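Local coordinates for 3-oxo-tetronate kinase (PDB 5DMH), which catalyses the ATP-dependent phosphorylation of 3-oxo-tetronate to 3-oxo-tetronate 4-phosphate, at residues A44-L47 with A48-V52; Q102-A106 with Q107-Q111; A134-A138 with L139-F143; L260-P263 with E264-R267. All coordinates share one frame; numbering follows the deposited sequence.

Contact 1: A44-L47 with A48-V52; sequences ATDL and ANTLV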
ATOM      1  N   ALA A  44       0.611  -3.428  -0.322  1.00 15.66           N
ATOM      2  CA  ALA A  44       1.033  -4.813  -0.321  1.00 15.77           C
ATOM      3  C   ALA A  44       2.367  -5.000  -1.084  1.00 17.96           C
ATOM      4  O   ALA A  44       3.278  -5.693  -0.598  1.00 16.44           O
ATOM      5  CB  ALA A  44      -0.059  -5.687  -0.928  1.00 18.36           C
ATOM      6  N   THR A  45       2.492  -4.417  -2.290  1.00 17.28           N
ATOM      7  CA  THR A  45       3.731  -4.584  -3.053  1.00 14.84           C
ATOM      8  C   THR A  45       4.918  -3.880  -2.376  1.00 15.10           C
ATOM      9  O   THR A  45       6.040  -4.386  -2.419  1.00 17.85           O
ATOM     10  CB  THR A  45       3.631  -4.132  -4.557  1.00 15.48           C
ATOM     11  OG1 THR A  45       3.702  -2.708  -4.661  1.00 16.66           O
ATOM     12  CG2 THR A  45       2.381  -4.673  -5.254  1.00 18.55           C
ATOM     13  N   ASP A  46       4.657  -2.728  -1.776  1.00 14.94           N
ATOM     14  CA  ASP A  46       5.642  -1.930  -1.027  1.00 18.54           C
ATOM     15  C   ASP A  46       6.205  -2.774   0.104  1.00 18.26           C
ATOM     16  O   ASP A  46       7.401  -3.011   0.179  1.00 15.09           O
ATOM     17  CB  ASP A  46       4.935  -0.666  -0.512  1.00 14.84           C
ATOM     18  CG  ASP A  46       5.805   0.231   0.360  1.00 15.78           C
ATOM     19  OD1 ASP A  46       7.040   0.041   0.453  1.00 17.21           O
ATOM     20  OD2 ASP A  46       5.221   1.171   0.958  1.00 18.59           O
ATOM     21  N   LEU A  47       5.328  -3.267   0.972  1.00 17.08           N
ATOM     22  CA  LEU A  47       5.743  -4.197   2.028  1.00 19.05           C
ATOM     23  C   LEU A  47       6.486  -5.439   1.513  1.00 21.47           C
ATOM     24  O   LEU A  47       7.558  -5.771   2.012  1.00 17.14           O
ATOM     25  CB  LEU A  47       4.520  -4.615   2.833  1.00 17.19           C
ATOM     26  CG  LEU A  47       4.777  -5.683   3.900  1.00 16.03           C
ATOM     27  CD1 LEU A  47       5.828  -5.208   4.889  1.00 19.59           C
ATOM     28  CD2 LEU A  47       3.493  -6.022   4.588  1.00 20.07           C
ATOM     29  N   ALA A  48       5.939  -6.135   0.516  1.00 15.73           N
ATOM     30  CA  ALA A  48       6.590  -7.312   0.007  1.00 19.10           C
ATOM     31  C   ALA A  48       7.983  -6.956  -0.533  1.00 20.66           C
ATOM     32  O   ALA A  48       8.921  -7.702  -0.350  1.00 18.63           O
ATOM     33  CB  ALA A  48       5.745  -8.010  -1.056  1.00 19.14           C
ATOM     34  N   ASN A  49       8.108  -5.811  -1.181  1.00 17.04           N
ATOM     35  CA  ASN A  49       9.419  -5.371  -1.667  1.00 21.08           C
ATOM     36  C   ASN A  49      10.444  -5.279  -0.529  1.00 20.32           C
ATOM     37  O   ASN A  49      11.568  -5.766  -0.644  1.00 20.64           O
ATOM     38  CB  ASN A  49       9.263  -4.013  -2.360  1.00 19.65           C
ATOM     39  CG  ASN A  49      10.584  -3.448  -2.885  1.00 20.07           C
ATOM     40  OD1 ASN A  49      11.260  -4.046  -3.729  1.00 21.07           O
ATOM     41  ND2 ASN A  49      10.955  -2.287  -2.367  1.00 20.37           N
ATOM     42  N   THR A  50      10.052  -4.621   0.555  1.00 20.12           N
ATOM     43  CA  THR A  50      10.906  -4.496   1.722  1.00 18.51           C
ATOM     44  C   THR A  50      11.264  -5.839   2.322  1.00 17.79           C
ATOM     45  O   THR A  50      12.425  -6.071   2.679  1.00 18.49           O
ATOM     46  CB  THR A  50      10.270  -3.566   2.785  1.00 18.27           C
ATOM     47  OG1 THR A  50      10.407  -2.216   2.316  1.00 21.72           O
ATOM     48  CG2 THR A  50      10.999  -3.713   4.119  1.00 21.16           C
ATOM     49  N   LEU A  51      10.295  -6.747   2.408  1.00 18.91           N
ATOM     50  CA  LEU A  51      10.593  -8.080   2.921  1.00 21.71           C
ATOM     51  C   LEU A  51      11.554  -8.866   2.017  1.00 24.34           C
ATOM     52  O   LEU A  51      12.507  -9.473   2.509  1.00 22.77           O
ATOM     53  CB  LEU A  51       9.300  -8.860   3.137  1.00 18.66           C
ATOM     54  CG  LEU A  51       8.451  -8.303   4.271  1.00 21.86           C
ATOM     55  CD1 LEU A  51       7.075  -8.960   4.224  1.00 22.44           C
ATOM     56  CD2 LEU A  51       9.118  -8.522   5.603  1.00 18.31           C
ATOM     57  N   VAL A  52      11.320  -8.845   0.700  1.00 19.47           N
ATOM     58  CA  VAL A  52      12.198  -9.547  -0.226  1.00 20.47           C
ATOM     59  C   VAL A  52      13.608  -8.981  -0.164  1.00 20.89           C
ATOM     60  O   VAL A  52      14.581  -9.721  -0.125  1.00 21.94           O
ATOM     61  CB  VAL A  52      11.655  -9.466  -1.670  1.00 23.21           C
ATOM     62  CG1 VAL A  52      12.710  -9.903  -2.684  1.00 27.38           C
ATOM     63  CG2 VAL A  52      10.368 -10.285  -1.778  1.00 23.28           C
TER
HETATM   64  O   HOH W   1       9.597  -1.033  -0.038  1.00 17.65           O
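A48 starts the second half of this helical run by donating its N to A44 O, 2.9 Å away, and its methyl lies close to the same oxygen. N49 follows with N to T45 O at 2.8 Å, while its ND2 hydrogen-bonds to Q413 OE1. A buried water bridges the next turn: it donates to D46 OD1 at 2.8 Å, accepts from N49 ND2 at 3.0 Å and lies 2.8 Å from T50 OG1, tying three side chains together; S256 OG also bonds to OD1. T50 N reaches D46 O in the carbonyl plane. L51 N continues the i to i+4 series with L47 O at 2.9 Å, and V52 N to A48 O carries it on. L51 CG stands beside its own backbone N (chi1 -68°), which brings CD1 to 4.0 Å from L47 CD1, the two leucines crossing at a slant. The helix is thus two-sided, polar along D46, N49 and T50, apolar along A44, L47 and L51. The apolar face lies on strands 34-38, 58-62 and 78-82, with A44 and A48 both touching V80 and L47 and L51 both against C36, in the sugar-binding N-terminal domain.

Contact 2: Q102-A106 with Q107-Q111; sequences QWLRA and QGCRQ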
ATOM      1  N   GLN A 102      -7.085 -15.313   9.890  1.00 16.86           N
ATOM      2  CA  GLN A 102      -7.292 -16.736  10.111  1.00 20.61           C
ATOM      3  C   GLN A 102      -6.597 -17.529   9.019  1.00 20.69           C
ATOM      4  O   GLN A 102      -5.937 -18.540   9.303  1.00 20.48           O
ATOM      5  CB  GLN A 102      -8.784 -17.060  10.163  1.00 22.97           C
ATOM      6  CG  GLN A 102      -9.099 -18.542  10.076  1.00 29.75           C
ATOM      7  CD  GLN A 102      -8.472 -19.348  11.172  1.00 32.00           C
ATOM      8  OE1 GLN A 102      -8.110 -18.829  12.243  1.00 31.73           O
ATOM      9  NE2 GLN A 102      -8.333 -20.646  10.920  1.00 27.95           N
ATOM     10  N   TRP A 103      -6.724 -17.082   7.764  1.00 21.83           N
ATOM     11  CA  TRP A 103      -6.074 -17.797   6.660  1.00 20.34           C
ATOM     12  C   TRP A 103      -4.554 -17.865   6.893  1.00 21.01           C
ATOM     13  O   TRP A 103      -3.914 -18.920   6.723  1.00 20.57           O
ATOM     14  CB  TRP A 103      -6.425 -17.160   5.302  1.00 19.11           C
ATOM     15  CG  TRP A 103      -5.817 -17.890   4.149  1.00 18.78           C
ATOM     16  CD1 TRP A 103      -6.285 -19.027   3.539  1.00 24.80           C
ATOM     17  CD2 TRP A 103      -4.598 -17.549   3.485  1.00 17.79           C
ATOM     18  NE1 TRP A 103      -5.429 -19.407   2.539  1.00 24.37           N
ATOM     19  CE2 TRP A 103      -4.386 -18.515   2.480  1.00 25.47           C
ATOM     20  CE3 TRP A 103      -3.672 -16.519   3.644  1.00 20.10           C
ATOM     21  CZ2 TRP A 103      -3.279 -18.474   1.623  1.00 30.31           C
ATOM     22  CZ3 TRP A 103      -2.574 -16.470   2.802  1.00 20.33           C
ATOM     23  CH2 TRP A 103      -2.384 -17.441   1.798  1.00 26.71           C
ATOM     24  N   LEU A 104      -3.987 -16.743   7.307  1.00 18.78           N
ATOM     25  CA  LEU A 104      -2.550 -16.655   7.559  1.00 17.09           C
ATOM     26  C   LEU A 104      -2.123 -17.567   8.698  1.00 21.48           C
ATOM     27  O   LEU A 104      -1.114 -18.263   8.594  1.00 22.06           O
ATOM     28  CB  LEU A 104      -2.168 -15.211   7.865  1.00 16.16           C
ATOM     29  CG  LEU A 104      -2.217 -14.282   6.650  1.00 19.59           C
ATOM     30  CD1 LEU A 104      -2.073 -12.857   7.140  1.00 19.13           C
ATOM     31  CD2 LEU A 104      -1.129 -14.608   5.614  1.00 19.44           C
ATOM     32  N   ARG A 105      -2.916 -17.609   9.767  1.00 19.61           N
ATOM     33  CA  ARG A 105      -2.606 -18.470  10.900  1.00 23.66           C
ATOM     34  C   ARG A 105      -2.605 -19.928  10.466  1.00 24.89           C
ATOM     35  O   ARG A 105      -1.724 -20.706  10.829  1.00 27.29           O
ATOM     36  CB  ARG A 105      -3.630 -18.277  12.020  1.00 18.77           C
ATOM     37  CG  ARG A 105      -3.756 -16.901  12.568  1.00 29.51           C
ATOM     38  CD  ARG A 105      -4.880 -16.809  13.577  1.00 38.94           C
ATOM     39  NE  ARG A 105      -4.361 -17.022  14.915  1.00 43.55           N
ATOM     40  CZ  ARG A 105      -4.942 -16.615  16.032  1.00 28.12           C
ATOM     41  NH1 ARG A 105      -6.099 -15.949  16.016  1.00 22.38           N
ATOM     42  NH2 ARG A 105      -4.328 -16.844  17.173  1.00 24.85           N
ATOM     43  N   ALA A 106      -3.601 -20.281   9.671  1.00 22.16           N
ATOM     44  CA  ALA A 106      -3.756 -21.640   9.162  1.00 28.84           C
ATOM     45  C   ALA A 106      -2.621 -22.072   8.246  1.00 29.75           C
ATOM     46  O   ALA A 106      -2.374 -23.265   8.118  1.00 28.65           O
ATOM     47  CB  ALA A 106      -5.057 -21.751   8.440  1.00 23.07           C
ATOM     48  N   GLN A 107      -1.956 -21.113   7.588  1.00 26.19           N
ATOM     49  CA  GLN A 107      -0.753 -21.420   6.818  1.00 25.82           C
ATOM     50  C   GLN A 107       0.471 -21.585   7.723  1.00 27.07           C
ATOM     51  O   GLN A 107       1.527 -22.005   7.254  1.00 28.10           O
ATOM     52  CB  GLN A 107      -0.452 -20.342   5.765  1.00 28.86           C
ATOM     53  CG  GLN A 107      -1.621 -19.893   4.888  1.00 27.47           C
ATOM     54  CD  GLN A 107      -2.475 -21.040   4.381  1.00 35.18           C
ATOM     55  OE1 GLN A 107      -1.992 -21.904   3.654  1.00 35.09           O
ATOM     56  NE2 GLN A 107      -3.756 -21.056   4.769  1.00 26.26           N
ATOM     57  N   GLY A 108       0.351 -21.236   9.007  1.00 24.70           N
ATOM     58  CA  GLY A 108       1.434 -21.486   9.950  1.00 27.55           C
ATOM     59  C   GLY A 108       2.199 -20.251  10.430  1.00 26.78           C
ATOM     60  O   GLY A 108       3.186 -20.354  11.172  1.00 25.64           O
ATOM     61  N   CYS A 109       1.753 -19.066  10.032  1.00 25.08           N
ATOM     62  CA  CYS A 109       2.465 -17.845  10.395  1.00 20.61           C
ATOM     63  C   CYS A 109       2.504 -17.638  11.915  1.00 26.58           C
ATOM     64  O   CYS A 109       1.541 -17.975  12.614  1.00 30.21           O
ATOM     65  CB  CYS A 109       1.812 -16.643   9.743  1.00 20.03           C
ATOM     66  SG  CYS A 109       1.875 -16.656   7.947  1.00 23.95           S
ATOM     67  N   ARG A 110       3.609 -17.049  12.387  1.00 25.16           N
ATOM     68  CA  ARG A 110       3.926 -16.865  13.809  1.00 31.83           C
ATOM     69  C   ARG A 110       3.761 -15.432  14.287  1.00 26.65           C
ATOM     70  O   ARG A 110       3.601 -15.186  15.483  1.00 27.32           O
ATOM     71  CB  ARG A 110       5.398 -17.209  14.054  1.00 33.90           C
ATOM     72  CG  ARG A 110       5.690 -18.667  14.228  1.00 48.23           C
ATOM     73  CD  ARG A 110       7.164 -18.927  14.015  1.00 50.82           C
ATOM     74  NE  ARG A 110       7.430 -20.353  13.847  1.00 54.67           N
ATOM     75  CZ  ARG A 110       8.160 -21.097  14.672  1.00 51.53           C
ATOM     76  NH1 ARG A 110       8.328 -22.385  14.413  1.00 57.31           N
ATOM     77  NH2 ARG A 110       8.734 -20.572  15.745  1.00 44.80           N
ATOM     78  N   GLN A 111       3.915 -14.493  13.368  1.00 24.13           N
ATOM     79  CA  GLN A 111       3.819 -13.070  13.671  1.00 20.36           C
ATOM     80  C   GLN A 111       3.100 -12.417  12.509  1.00 19.10           C
ATOM     81  O   GLN A 111       3.149 -12.915  11.387  1.00 18.58           O
ATOM     82  CB  GLN A 111       5.193 -12.458  13.836  1.00 24.18           C
ATOM     83  CG  GLN A 111       5.198 -11.009  14.215  1.00 20.83           C
ATOM     84  CD  GLN A 111       6.613 -10.494  14.471  1.00 25.97           C
ATOM     85  OE1 GLN A 111       7.496 -10.644  13.625  1.00 25.92           O
ATOM     86  NE2 GLN A 111       6.833  -9.906  15.651  1.00 23.04           N
TER
HETATM   87  O   HOH W   2      -0.045 -19.973  12.933  1.00 27.58           O
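W103 O takes two bonds from one residue at the end of helix 90-106, from the backbone N of Q107 at 3.1 Å and from its side-chain NE2 at 2.9 Å, the two donors arriving from opposite faces of the carbonyl plane. One residue on, the chain leaves the helix at G108, whose phi of 108° is a conformation readily adopted by glycine. G108 N turns back to R105 O at 2.8 Å, coming from above the carbonyl plane, and C109 N makes a weak bond to L104 O at 3.3 Å. These two returning bonds around a residue of positive phi form a Schellman motif, the C-terminal cap through which the chain passes from the helix toward strand 111-115. A water extends the cap by donating to both R105 O and C109 O.

Q107 folds back over the indole of W103. Its chi1 of -48° sets CG over the six-membered ring, 3.8 Å from the centroid and almost on the ring normal, a CH-pi contact; the bend at chi2 then lays the amide back over the indole. The two planes are stacked 18° apart, with NE2 over the pyrrole side, 3.2 Å from W103 NE1; both nitrogens are donors, and NE2 spends a hydrogen on W103 O instead. This bond lies in the plane of the amide and so helps fix its rotation. L104 packs on L79, V81 and F112, its CB 4.3 Å from C109 SG, while R105 NH1 bonds to A138 O on helix 128-139.

Contact 3: A134-A138 with L139-F143; sequences ALLAA and LDSDF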
ATOM      1  N   ALA A 134      -9.202  -5.026  16.264  1.00 15.04           N
ATOM      2  CA  ALA A 134      -9.867  -6.299  16.023  1.00 17.72           C
ATOM      3  C   ALA A 134      -8.828  -7.415  15.923  1.00 18.51           C
ATOM      4  O   ALA A 134      -9.060  -8.535  16.378  1.00 18.15           O
ATOM      5  CB  ALA A 134     -10.710  -6.252  14.750  1.00 16.67           C
ATOM      6  N   LEU A 135      -7.712  -7.120  15.275  1.00 17.23           N
ATOM      7  CA  LEU A 135      -6.666  -8.106  15.100  1.00 15.22           C
ATOM      8  C   LEU A 135      -6.026  -8.454  16.443  1.00 16.60           C
ATOM      9  O   LEU A 135      -5.804  -9.638  16.733  1.00 18.67           O
ATOM     10  CB  LEU A 135      -5.621  -7.607  14.116  1.00 15.78           C
ATOM     11  CG  LEU A 135      -6.041  -7.534  12.643  1.00 19.68           C
ATOM     12  CD1 LEU A 135      -4.958  -6.882  11.864  1.00 14.90           C
ATOM     13  CD2 LEU A 135      -6.376  -8.895  12.022  1.00 18.67           C
ATOM     14  N   LEU A 136      -5.765  -7.436  17.272  1.00 19.26           N
ATOM     15  CA  LEU A 136      -5.256  -7.676  18.627  1.00 17.67           C
ATOM     16  C   LEU A 136      -6.186  -8.592  19.425  1.00 22.98           C
ATOM     17  O   LEU A 136      -5.726  -9.547  20.048  1.00 18.41           O
ATOM     18  CB  LEU A 136      -5.070  -6.369  19.392  1.00 17.14           C
ATOM     19  CG  LEU A 136      -3.829  -5.557  19.069  1.00 19.11           C
ATOM     20  CD1 LEU A 136      -3.900  -4.232  19.883  1.00 27.57           C
ATOM     21  CD2 LEU A 136      -2.556  -6.342  19.367  1.00 19.19           C
ATOM     22  N   ALA A 137      -7.485  -8.302  19.392  1.00 19.83           N
ATOM     23  CA  ALA A 137      -8.455  -9.103  20.122  1.00 23.66           C
ATOM     24  C   ALA A 137      -8.425 -10.537  19.621  1.00 20.17           C
ATOM     25  O   ALA A 137      -8.407 -11.472  20.431  1.00 17.76           O
ATOM     26  CB  ALA A 137      -9.839  -8.531  19.989  1.00 19.72           C
ATOM     27  N   ALA A 138      -8.406 -10.718  18.301  1.00 18.56           N
ATOM     28  CA  ALA A 138      -8.424 -12.063  17.746  1.00 17.83           C
ATOM     29  C   ALA A 138      -7.122 -12.821  18.032  1.00 18.49           C
ATOM     30  O   ALA A 138      -7.133 -14.046  18.180  1.00 20.60           O
ATOM     31  CB  ALA A 138      -8.763 -12.055  16.271  1.00 19.73           C
ATOM     32  N   LEU A 139      -6.023 -12.079  18.190  1.00 17.42           N
ATOM     33  CA  LEU A 139      -4.754 -12.672  18.606  1.00 19.39           C
ATOM     34  C   LEU A 139      -4.613 -12.805  20.141  1.00 21.54           C
ATOM     35  O   LEU A 139      -3.630 -13.368  20.621  1.00 23.20           O
ATOM     36  CB  LEU A 139      -3.616 -11.800  18.079  1.00 25.34           C
ATOM     37  CG  LEU A 139      -2.689 -12.152  16.903  1.00 34.25           C
ATOM     38  CD1 LEU A 139      -2.966 -13.414  16.139  1.00 23.23           C
ATOM     39  CD2 LEU A 139      -2.566 -10.968  15.945  1.00 24.46           C
ATOM     40  N   ASP A 140      -5.582 -12.267  20.889  1.00 21.25           N
ATOM     41  CA  ASP A 140      -5.519 -12.188  22.349  1.00 23.19           C
ATOM     42  C   ASP A 140      -4.231 -11.497  22.832  1.00 24.20           C
ATOM     43  O   ASP A 140      -3.559 -11.965  23.756  1.00 24.83           O
ATOM     44  CB  ASP A 140      -5.634 -13.564  22.993  1.00 22.28           C
ATOM     45  CG  ASP A 140      -5.823 -13.482  24.499  1.00 22.27           C
ATOM     46  OD1 ASP A 140      -6.476 -12.530  24.985  1.00 35.63           O
ATOM     47  OD2 ASP A 140      -5.311 -14.362  25.201  1.00 25.84           O
ATOM     48  N   SER A 141      -3.911 -10.383  22.188  1.00 20.82           N
ATOM     49  CA  SER A 141      -2.746  -9.571  22.530  1.00 21.40           C
ATOM     50  C   SER A 141      -3.217  -8.212  23.027  1.00 20.98           C
ATOM     51  O   SER A 141      -4.177  -7.659  22.495  1.00 21.78           O
ATOM     52  CB  SER A 141      -1.847  -9.389  21.312  1.00 22.51           C
ATOM     53  OG  SER A 141      -0.665  -8.697  21.665  1.00 22.85           O
ATOM     54  N   ASP A 142      -2.514  -7.649  24.014  1.00 17.43           N
ATOM     55  CA  ASP A 142      -2.947  -6.410  24.620  1.00 19.21           C
ATOM     56  C   ASP A 142      -2.193  -5.176  24.153  1.00 20.29           C
ATOM     57  O   ASP A 142      -2.419  -4.080  24.682  1.00 20.06           O
ATOM     58  CB  ASP A 142      -2.893  -6.515  26.162  1.00 23.66           C
ATOM     59  CG  ASP A 142      -1.474  -6.618  26.716  1.00 33.00           C
ATOM     60  OD1 ASP A 142      -0.495  -6.448  25.961  1.00 26.41           O
ATOM     61  OD2 ASP A 142      -1.339  -6.859  27.940  1.00 31.42           O
ATOM     62  N   PHE A 143      -1.351  -5.325  23.137  1.00 21.79           N
ATOM     63  CA  PHE A 143      -0.533  -4.193  22.682  1.00 16.22           C
ATOM     64  C   PHE A 143       0.055  -4.342  21.292  1.00 18.87           C
ATOM     65  O   PHE A 143       0.557  -5.399  20.932  1.00 17.69           O
ATOM     66  CB  PHE A 143       0.633  -3.993  23.642  1.00 17.27           C
ATOM     67  CG  PHE A 143       1.539  -2.851  23.277  1.00 17.18           C
ATOM     68  CD1 PHE A 143       1.273  -1.583  23.733  1.00 16.97           C
ATOM     69  CD2 PHE A 143       2.667  -3.051  22.481  1.00 15.99           C
ATOM     70  CE1 PHE A 143       2.108  -0.529  23.411  1.00 17.43           C
ATOM     71  CE2 PHE A 143       3.512  -2.006  22.167  1.00 15.95           C
ATOM     72  CZ  PHE A 143       3.226  -0.739  22.633  1.00 18.54           C
TER
HETATM   73  O   HOH W   3      -8.833 -11.225  23.118  1.00 30.37           O
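L136 CG stands anti to its own carbonyl carbon (chi1 -79°), and chi2 of 176° extends CD1 and leaves CD2 as the branch that meets S141 and F143 O. S141 CB lies 3.7 Å from L136 CD2, and chi1 of -175° puts S141 OG near the same methyl, at 3.8 Å. That methyl also approaches F143 O at 3.6 Å, so one leucine branch fills the angle between the last helical turn and the departing chain. L139 lies on another side, its CB 3.4 Å from L135 O, and packs on L251 of strand 251-254 and on P250.

The backbone bonds make the turn itself. L139 N bonds to L135 O in helical fashion. D140 then takes positive phi; its N meets A137 O at 3.0 Å from above the carbonyl plane, and S141 N points almost straight at L136 O at 2.9 Å. A water donates to A137 O and, at a longer 3.3 Å, to D140 OD1. Two bonds reaching back around a residue of positive phi, with the apolar contact of L136 beside them, make this a Schellman motif, the C-terminal cap that ends helix 128-139 and leads to strand 144-147.

Contact 4: L260-P263 with E264-R267; sequences LGLP and ENFR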
ATOM      1  N   LEU A 260      11.325  -3.465   8.067  1.00 19.97           N
ATOM      2  CA  LEU A 260      12.743  -3.541   7.711  1.00 19.46           C
ATOM      3  C   LEU A 260      13.521  -4.576   8.516  1.00 21.23           C
ATOM      4  O   LEU A 260      14.327  -5.350   7.964  1.00 21.11           O
ATOM      5  CB  LEU A 260      13.392  -2.160   7.898  1.00 19.82           C
ATOM      6  CG  LEU A 260      13.110  -1.175   6.769  1.00 21.99           C
ATOM      7  CD1 LEU A 260      13.648   0.197   7.142  1.00 24.44           C
ATOM      8  CD2 LEU A 260      13.752  -1.624   5.465  1.00 23.70           C
ATOM      9  N   GLY A 261      13.314  -4.564   9.833  1.00 20.59           N
ATOM     10  CA  GLY A 261      14.084  -5.387  10.735  1.00 22.72           C
ATOM     11  C   GLY A 261      13.480  -6.740  11.091  1.00 20.75           C
ATOM     12  O   GLY A 261      14.048  -7.465  11.911  1.00 20.39           O
ATOM     13  N   LEU A 262      12.326  -7.080  10.516  1.00 22.30           N
ATOM     14  CA  LEU A 262      11.644  -8.310  10.948  1.00 20.23           C
ATOM     15  C   LEU A 262      12.365  -9.564  10.447  1.00 19.69           C
ATOM     16  O   LEU A 262      12.510 -10.539  11.181  1.00 21.13           O
ATOM     17  CB  LEU A 262      10.167  -8.276  10.559  1.00 17.95           C
ATOM     18  CG  LEU A 262       9.414  -7.085  11.172  1.00 22.64           C
ATOM     19  CD1 LEU A 262       7.956  -7.081  10.753  1.00 21.80           C
ATOM     20  CD2 LEU A 262       9.554  -7.043  12.686  1.00 22.78           C
ATOM     21  N   PRO A 263      12.847  -9.549   9.199  1.00 20.37           N
ATOM     22  CA  PRO A 263      13.609 -10.734   8.766  1.00 22.70           C
ATOM     23  C   PRO A 263      14.810 -11.027   9.639  1.00 24.81           C
ATOM     24  O   PRO A 263      15.101 -12.182   9.941  1.00 24.87           O
ATOM     25  CB  PRO A 263      14.050 -10.349   7.346  1.00 20.73           C
ATOM     26  CG  PRO A 263      12.988  -9.443   6.878  1.00 21.88           C
ATOM     27  CD  PRO A 263      12.631  -8.611   8.086  1.00 18.87           C
ATOM     28  N   GLU A 264      15.511  -9.995  10.075  1.00 25.28           N
ATOM     29  CA  GLU A 264      16.665 -10.216  10.932  1.00 22.95           C
ATOM     30  C   GLU A 264      16.268 -10.880  12.254  1.00 24.67           C
ATOM     31  O   GLU A 264      17.000 -11.727  12.762  1.00 27.40           O
ATOM     32  CB  GLU A 264      17.410  -8.907  11.180  1.00 24.61           C
ATOM     33  CG  GLU A 264      18.686  -9.068  11.949  1.00 25.67           C
ATOM     34  CD  GLU A 264      19.751  -9.828  11.181  1.00 34.19           C
ATOM     35  OE1 GLU A 264      19.676  -9.866   9.937  1.00 32.29           O
ATOM     36  OE2 GLU A 264      20.667 -10.386  11.825  1.00 39.81           O
ATOM     37  N   ASN A 265      15.123 -10.508  12.829  1.00 22.22           N
ATOM     38  CA  ASN A 265      14.633 -11.221  14.012  1.00 22.67           C
ATOM     39  C   ASN A 265      14.558 -12.730  13.784  1.00 24.91           C
ATOM     40  O   ASN A 265      14.987 -13.511  14.625  1.00 24.58           O
ATOM     41  CB  ASN A 265      13.245 -10.746  14.417  1.00 21.71           C
ATOM     42  CG  ASN A 265      13.236  -9.347  14.978  1.00 28.37           C
ATOM     43  OD1 ASN A 265      14.237  -8.854  15.548  1.00 25.55           O
ATOM     44  ND2 ASN A 265      12.080  -8.696  14.855  1.00 20.41           N
ATOM     45  N   PHE A 266      13.991 -13.147  12.658  1.00 26.80           N
ATOM     46  CA  PHE A 266      13.823 -14.583  12.415  1.00 29.17           C
ATOM     47  C   PHE A 266      15.169 -15.260  12.164  1.00 25.72           C
ATOM     48  O   PHE A 266      15.392 -16.385  12.580  1.00 27.57           O
ATOM     49  CB  PHE A 266      12.844 -14.831  11.261  1.00 26.22           C
ATOM     50  CG  PHE A 266      11.450 -14.343  11.552  1.00 27.32           C
ATOM     51  CD1 PHE A 266      10.692 -14.950  12.543  1.00 33.15           C
ATOM     52  CD2 PHE A 266      10.906 -13.285  10.855  1.00 26.86           C
ATOM     53  CE1 PHE A 266       9.411 -14.497  12.826  1.00 31.97           C
ATOM     54  CE2 PHE A 266       9.609 -12.815  11.142  1.00 27.56           C
ATOM     55  CZ  PHE A 266       8.874 -13.426  12.123  1.00 29.15           C
ATOM     56  N   ARG A 267      16.070 -14.564  11.493  1.00 31.05           N
ATOM     57  CA  ARG A 267      17.413 -15.092  11.283  1.00 26.97           C
ATOM     58  C   ARG A 267      18.117 -15.316  12.619  1.00 27.93           C
ATOM     59  O   ARG A 267      18.697 -16.381  12.866  1.00 30.48           O
ATOM     60  CB  ARG A 267      18.222 -14.132  10.404  1.00 27.46           C
ATOM     61  CG  ARG A 267      17.934 -14.268   8.925  1.00 30.84           C
ATOM     62  CD  ARG A 267      18.991 -13.574   8.089  1.00 33.12           C
ATOM     63  NE  ARG A 267      18.916 -12.117   8.209  1.00 26.92           N
ATOM     64  CZ  ARG A 267      18.148 -11.326   7.468  1.00 25.20           C
ATOM     65  NH1 ARG A 267      17.366 -11.826   6.514  1.00 24.19           N
ATOM     66  NH2 ARG A 267      18.163 -10.012   7.677  1.00 26.55           N
TER
HETATM   67  O   HOH W   4      15.767  -7.502   8.603  1.00 22.61           O
HETATM   68  O   HOH W   5      15.676  -6.816  13.993  1.00 36.33           O
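P263 and R267 form a compact part of this first turn of helix 262-268. R267 N bonds to P263 O at 3.0 Å, and the arginine chain, bent at chi3 (-70°), doubles back so that one face of its guanidinium lies over the backbone of P263 and E264, with NH1 3.7 Å from P263 CB. On the buried side F266 brings CD2 to 3.2 Å from L262 O, while the edge of its ring is turned to P263 CA; beyond, F266 touches Q111 and L262 touches V113 of strand 111-115. L262 CD2 also meets N265 ND2, whose hydrogen bond goes to G243 O.

The opposite character appears where the helix begins. The bonds of N265 N to G261 O and F266 N to L262 O are both weak, at 3.4 and 3.3 Å, and P263 has no N-H to give. Two waters supplement this turn: one donates to L260 O and accepts from E264 N, the other donates to G261 O and N265 OD1.

E264, partly exposed, joins the two parts. R267 grips it side-on through NE and NH2, both directed to OE1, NH2 at 2.7 Å in a salt bridge, and both bonds lie close to the guanidinium plane. R268 NH2 pairs with OE2 and N54 O accepts from R267 NH1. The two arginines would be expected to stabilise the negative charge of the carboxylate further, and the bonds to OE1 and to N54 O probably help fix the orientation of the guanidinium.

In the fold
Contact 1 is the core member, all of whose touching residues are buried, about 9 Å from the chain centre; contacts 2, 3 and 4 lie about 21 to 22 Å out and are only partly buried. Contacts 2 and 3 end helices in the same way, by Schellman caps, and meet where R105 reaches A138 O and L139. Contact 4 begins a helix instead, with weak first bonds and a salt bridge between side chains. It packs on contact 1 through L260 against T50 and P263 against L51, and on contact 2 through F266 against Q111. Water bridges occur in all four; in contact 1 the water joins three buried side chains, while the R267-E264 ion pair belongs to partly exposed contact 4.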